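PDB 5L9S: ABC transporter, substrate binding protein (Mannopine) from Agrobacterium fabrum, which serves as the periplasmic solute-binding component of an ABC transporter, probably for the opine mannopine, and is seen here in its open, unliganded form. Local coordinates for residues R140-F145 and Q186-T191; S108-L113 and I209-A214. All blocks are in the same frame, centred on the assembly; numbering follows the deposited sequence.

How the interactions relate
From the N terminus the chain first supplies 108-113, on the long strand 103-116, then 140-145, 186-191 and finally 209-214. Interaction 1 closes a loop of 40 residues, about half helical, between strands 140-143 and 185-189. Interaction 2 closes a loop of 95 residues that contains the whole of interaction 1, so the two nest and do not cross. Both belong to one mixed sheet, in which strand 140-143 lies between 185-189 and 206-210, and 206-210 in turn pairs with 103-116. Their centres are about 13 Å apart, and they touch directly: Trp189 CH2 of interaction 1 packs 3.6 Å from Trp210 CE2 of interaction 2.

Interaction 1. Residues R140-F145 and Q186-T191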
# COMPACT_ATOMS: atom_id res chain seq x y z
N ARG A 140 -2.42 21.62 -9.62
CA ARG A 140 -1.94 20.30 -9.22
C ARG A 140 -2.25 20.04 -7.74
O ARG A 140 -2.54 20.96 -6.99
CB ARG A 140 -0.43 20.04 -9.50
CG ARG A 140 0.19 20.51 -10.82
CD ARG A 140 -0.09 19.66 -12.02
NE ARG A 140 -1.02 20.37 -12.87
CZ ARG A 140 -1.08 20.35 -14.20
NH1 ARG A 140 -0.23 19.61 -14.90
NH2 ARG A 140 -1.97 21.09 -14.83
N SER A 141 -2.17 18.79 -7.34
CA SER A 141 -2.39 18.36 -5.96
C SER A 141 -1.45 17.22 -5.61
O SER A 141 -1.29 16.29 -6.41
CB SER A 141 -3.84 17.95 -5.74
OG SER A 141 -4.02 17.42 -4.43
N PHE A 142 -0.80 17.32 -4.45
CA PHE A 142 0.08 16.26 -3.96
C PHE A 142 -0.23 16.05 -2.51
O PHE A 142 -0.57 17.03 -1.85
CB PHE A 142 1.56 16.68 -4.05
CG PHE A 142 2.25 16.47 -5.37
CD1 PHE A 142 2.56 15.19 -5.82
CD2 PHE A 142 2.65 17.56 -6.14
CE1 PHE A 142 3.22 15.00 -7.04
CE2 PHE A 142 3.31 17.36 -7.36
CZ PHE A 142 3.60 16.08 -7.80
N PRO A 143 -0.02 14.83 -1.95
CA PRO A 143 -0.21 14.68 -0.49
C PRO A 143 0.85 15.44 0.29
O PRO A 143 1.98 15.63 -0.16
CB PRO A 143 -0.09 13.19 -0.25
CG PRO A 143 0.66 12.65 -1.40
CD PRO A 143 0.40 13.56 -2.57
N ASN A 144 0.45 15.90 1.45
CA ASN A 144 1.33 16.57 2.38
C ASN A 144 1.20 15.91 3.73
O ASN A 144 0.59 16.44 4.67
CB ASN A 144 1.14 18.09 2.41
CG ASN A 144 1.92 18.78 3.51
OD1 ASN A 144 3.11 18.51 3.73
ND2 ASN A 144 1.23 19.61 4.27
N PHE A 145 1.68 14.68 3.78
CA PHE A 145 1.82 13.91 4.99
C PHE A 145 3.33 13.76 5.16
O PHE A 145 4.07 14.04 4.21
CB PHE A 145 1.02 12.59 5.01
CG PHE A 145 0.81 11.82 3.72
CD1 PHE A 145 1.90 11.40 2.96
CD2 PHE A 145 -0.47 11.39 3.35
CE1 PHE A 145 1.70 10.63 1.82
CE2 PHE A 145 -0.66 10.62 2.21
CZ PHE A 145 0.43 10.23 1.46
N GLN A 186 -2.00 23.83 -5.81
CA GLN A 186 -2.98 24.59 -5.02
C GLN A 186 -3.51 23.77 -3.83
O GLN A 186 -4.01 24.34 -2.87
CB GLN A 186 -4.17 25.07 -5.88
CG GLN A 186 -3.81 25.80 -7.19
CD GLN A 186 -3.28 27.20 -7.07
OE1 GLN A 186 -2.24 27.53 -7.64
NE2 GLN A 186 -4.03 28.07 -6.41
N VAL A 187 -3.38 22.42 -3.92
CA VAL A 187 -3.86 21.50 -2.89
C VAL A 187 -2.72 20.62 -2.36
O VAL A 187 -2.09 19.88 -3.12
CB VAL A 187 -5.10 20.66 -3.40
CG1 VAL A 187 -5.53 19.61 -2.38
CG2 VAL A 187 -6.29 21.56 -3.78
N TRP A 188 -2.49 20.68 -1.06
CA TRP A 188 -1.53 19.83 -0.36
C TRP A 188 -2.37 19.05 0.64
O TRP A 188 -2.52 19.47 1.79
CB TRP A 188 -0.48 20.68 0.36
CG TRP A 188 0.51 21.34 -0.55
CD1 TRP A 188 0.61 22.67 -0.82
CD2 TRP A 188 1.60 20.69 -1.25
NE1 TRP A 188 1.68 22.90 -1.66
CE2 TRP A 188 2.32 21.71 -1.92
CE3 TRP A 188 2.06 19.37 -1.34
CZ2 TRP A 188 3.44 21.43 -2.71
CZ3 TRP A 188 3.19 19.10 -2.10
CH2 TRP A 188 3.86 20.13 -2.79
N TRP A 189 -2.99 17.98 0.16
CA TRP A 189 -3.91 17.17 0.98
C TRP A 189 -3.21 16.32 2.06
O TRP A 189 -2.26 15.60 1.80
CB TRP A 189 -4.84 16.30 0.10
CG TRP A 189 -4.18 15.23 -0.74
CD1 TRP A 189 -3.81 15.35 -2.04
CD2 TRP A 189 -3.99 13.86 -0.38
NE1 TRP A 189 -3.38 14.14 -2.52
CE2 TRP A 189 -3.46 13.20 -1.52
CE3 TRP A 189 -4.16 13.11 0.80
CZ2 TRP A 189 -3.10 11.85 -1.51
CZ3 TRP A 189 -3.83 11.77 0.81
CH2 TRP A 189 -3.30 11.15 -0.34
N ARG A 190 -3.74 16.39 3.28
CA ARG A 190 -3.19 15.62 4.39
C ARG A 190 -4.01 14.34 4.60
O ARG A 190 -3.46 13.30 4.99
CB ARG A 190 -3.08 16.48 5.66
CG ARG A 190 -2.15 15.87 6.70
CD ARG A 190 -1.38 16.89 7.52
NE ARG A 190 0.02 16.50 7.67
CZ ARG A 190 0.46 15.50 8.43
NH1 ARG A 190 -0.39 14.76 9.14
NH2 ARG A 190 1.76 15.23 8.49
N THR A 191 -5.31 14.41 4.25
CA THR A 191 -6.31 13.34 4.36
C THR A 191 -6.90 12.99 2.98
O THR A 191 -6.93 13.84 2.09
CB THR A 191 -7.43 13.89 5.30
OG1 THR A 191 -6.86 14.20 6.58
CG2 THR A 191 -8.58 12.95 5.52
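Two neighbouring parallel strands of a beta-alpha-beta crossover meet here, in the sheet of one lobe of the periplasmic binding protein fold. The pairing is regular at Ser141 and Val187, where Phe142 N donates to Val187 O at 3.2 Å, nearly along the C=O axis. The bond from Trp189 N to Phe142 O is weak. The straightest bond comes last, Asn144 N to Trp189 O at 2.7 Å and 169°, although the donor stands well above the carbonyl plane. On the face bearing Ser141, Val187 and Pro143, the Trp189 indole does most of the packing. Its CG sits in the crowded position between backbone N and carbonyl carbon (chi1 64°), which brings the ring alongside the proline. Pro143 CB makes a CH-pi contact over the six-membered ring, 3.6 Å from its centroid. Phe145 presents its edge to the face of Trp189 in an offset edge-to-face pair, planes at 87°, with CE2 3.7 Å from Trp189 CZ3. Ser141 OG, anti to its backbone N, lies in the indole plane 3.2 Å from Trp189 CD1. On the other face, Phe142 CB rests 3.5 Å from Trp188 CZ3. Past the strand, Asn144 CB points toward 186-191 and meets Trp188 CB. Farther out, Gln208 O accepts from Trp189 NE1 and so helps fix the rotation of the indole, while Asn144 OD1 accepts from Trp321 NE1. Arg190 forms a salt bridge with Asp146, and Phe145 CA lies over one face of its guanidinium, 3.7 Å from Arg190 NH2.

Interaction 2. Residues S108-L113 and I209-A214; sequences STSTLL and IWLTRA
Ser110 O is gripped twice from the opposite segment: Leu211 N donates a straight hydrogen bond to it (3.0 Å, 168°), and Trp210 CA adds a CA-H...O contact at 3.5 Å. The donor stands above the carbonyl plane, where the chain of 209-214 turns from strand into helix. Trp210 occupies the N-cap position, and its own O accepts from Ala214 N, opening the first helical turn. Leu211 N-H, at the start of the helix, finds its acceptor on the strand, and the helix dipole may strengthen this bond. Behind it the pairing is ordinary antiparallel sheet. Leu112 and Ile209 form a hydrogen-bonded pair, Leu112 N to Ile209 O and Ile209 N to Leu112 O, each 3.0 Å and nearly along the C=O axis. Ile209 O is likewise held twice, by Leu112 N and by a CA-H...O contact from Thr111 CA at 3.4 Å. Thr111 and Trp210 are the adjoining non-hydrogen-bonded pair, with side chains side by side. Thr111 OG1 lies in the indole plane, at the edge, 3.5 Å from Trp210 CD1. On the other side, the backbone course brings Leu211 CB to 3.9 Å from Ser110 CB. Beyond it CG lies anti to the backbone N (chi1 -174°) and carries CD1 toward Leu112. That side chain, its CG in the crowded position between backbone N and carbonyl carbon (chi1 38°), crosses obliquely, Leu112 CD2 to Leu211 CD1 at 4.1 Å. The opposite edge of strand 103-116 is taken by strand 224-240, where backbone hydrogen bonds join Thr109 to Val234 and Thr111 to Phe232; two long strands running together are consistent with the inter-lobe connection of periplasmic binding proteins. Helix 211-219 leaves beside helix 192-200, joined to it by the salt bridge of Arg213 with Asp193.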
# COMPACT_ATOMS: atom_id res chain seq x y z
N SER A 108 -2.20 -4.76 -1.50
CA SER A 108 -1.52 -3.49 -1.80
C SER A 108 -2.48 -2.44 -2.36
O SER A 108 -3.50 -2.75 -2.98
CB SER A 108 -0.31 -3.69 -2.70
OG SER A 108 0.74 -4.43 -2.10
N THR A 109 -2.15 -1.20 -2.12
CA THR A 109 -2.98 -0.09 -2.51
C THR A 109 -2.14 0.80 -3.41
O THR A 109 -0.91 0.81 -3.30
CB THR A 109 -3.62 0.52 -1.24
OG1 THR A 109 -4.74 -0.31 -0.92
CG2 THR A 109 -4.14 1.91 -1.43
N SER A 110 -2.79 1.49 -4.33
CA SER A 110 -2.12 2.36 -5.26
C SER A 110 -2.25 3.84 -4.92
O SER A 110 -3.26 4.29 -4.37
CB SER A 110 -2.62 2.11 -6.68
OG SER A 110 -2.29 0.81 -7.15
N THR A 111 -1.19 4.59 -5.22
CA THR A 111 -1.11 6.05 -5.12
C THR A 111 -0.70 6.37 -6.55
O THR A 111 0.31 5.88 -7.03
CB THR A 111 -0.11 6.55 -4.05
OG1 THR A 111 -0.40 5.96 -2.78
CG2 THR A 111 -0.18 8.05 -3.87
N LEU A 112 -1.57 7.04 -7.27
CA LEU A 112 -1.33 7.29 -8.68
C LEU A 112 -1.75 8.67 -9.14
O LEU A 112 -2.30 9.46 -8.37
CB LEU A 112 -2.04 6.21 -9.54
CG LEU A 112 -3.43 5.65 -9.15
CD1 LEU A 112 -4.50 6.75 -9.00
CD2 LEU A 112 -3.87 4.67 -10.15
N LEU A 113 -1.53 8.91 -10.43
CA LEU A 113 -1.88 10.11 -11.14
C LEU A 113 -3.34 10.00 -11.51
O LEU A 113 -3.74 9.07 -12.20
CB LEU A 113 -1.00 10.22 -12.41
CG LEU A 113 -1.35 11.33 -13.41
CD1 LEU A 113 -1.10 12.67 -12.83
CD2 LEU A 113 -0.54 11.20 -14.63
N ILE A 209 -3.19 11.06 -5.97
CA ILE A 209 -4.16 10.68 -4.93
C ILE A 209 -4.20 9.16 -4.76
O ILE A 209 -3.51 8.46 -5.50
CB ILE A 209 -5.56 11.32 -5.14
CG1 ILE A 209 -6.31 10.71 -6.32
CG2 ILE A 209 -5.47 12.87 -5.25
CD1 ILE A 209 -7.79 11.13 -6.43
N TRP A 210 -4.96 8.65 -3.78
CA TRP A 210 -5.09 7.21 -3.60
C TRP A 210 -6.13 6.67 -4.58
O TRP A 210 -7.19 7.29 -4.75
CB TRP A 210 -5.53 6.85 -2.16
CG TRP A 210 -4.57 7.16 -1.05
CD1 TRP A 210 -3.22 6.94 -1.02
CD2 TRP A 210 -4.92 7.66 0.26
NE1 TRP A 210 -2.69 7.38 0.18
CE2 TRP A 210 -3.72 7.81 0.99
CE3 TRP A 210 -6.13 8.05 0.86
CZ2 TRP A 210 -3.70 8.27 2.31
CZ3 TRP A 210 -6.11 8.50 2.18
CH2 TRP A 210 -4.90 8.63 2.88
N LEU A 211 -5.86 5.51 -5.21
CA LEU A 211 -6.83 4.84 -6.09
C LEU A 211 -8.20 4.63 -5.42
O LEU A 211 -9.21 4.81 -6.07
CB LEU A 211 -6.28 3.52 -6.63
CG LEU A 211 -7.12 2.76 -7.69
CD1 LEU A 211 -7.58 3.69 -8.81
CD2 LEU A 211 -6.36 1.60 -8.24
N THR A 212 -8.21 4.32 -4.12
CA THR A 212 -9.42 4.14 -3.31
C THR A 212 -10.34 5.38 -3.37
O THR A 212 -11.55 5.25 -3.58
CB THR A 212 -9.02 3.74 -1.87
OG1 THR A 212 -8.54 2.40 -1.93
CG2 THR A 212 -10.17 3.81 -0.87
N ARG A 213 -9.74 6.57 -3.21
CA ARG A 213 -10.46 7.85 -3.24
C ARG A 213 -10.85 8.26 -4.68
O ARG A 213 -11.90 8.86 -4.84
CB ARG A 213 -9.69 8.97 -2.49
CG ARG A 213 -9.22 8.66 -1.06
CD ARG A 213 -10.21 7.89 -0.19
NE ARG A 213 -11.12 8.76 0.55
CZ ARG A 213 -11.07 9.00 1.86
NH1 ARG A 213 -11.97 9.77 2.44
NH2 ARG A 213 -10.15 8.39 2.61
N ALA A 214 -10.05 7.89 -5.70
CA ALA A 214 -10.35 8.15 -7.11
C ALA A 214 -11.54 7.30 -7.54
O ALA A 214 -12.41 7.79 -8.25
CB ALA A 214 -9.14 7.85 -7.97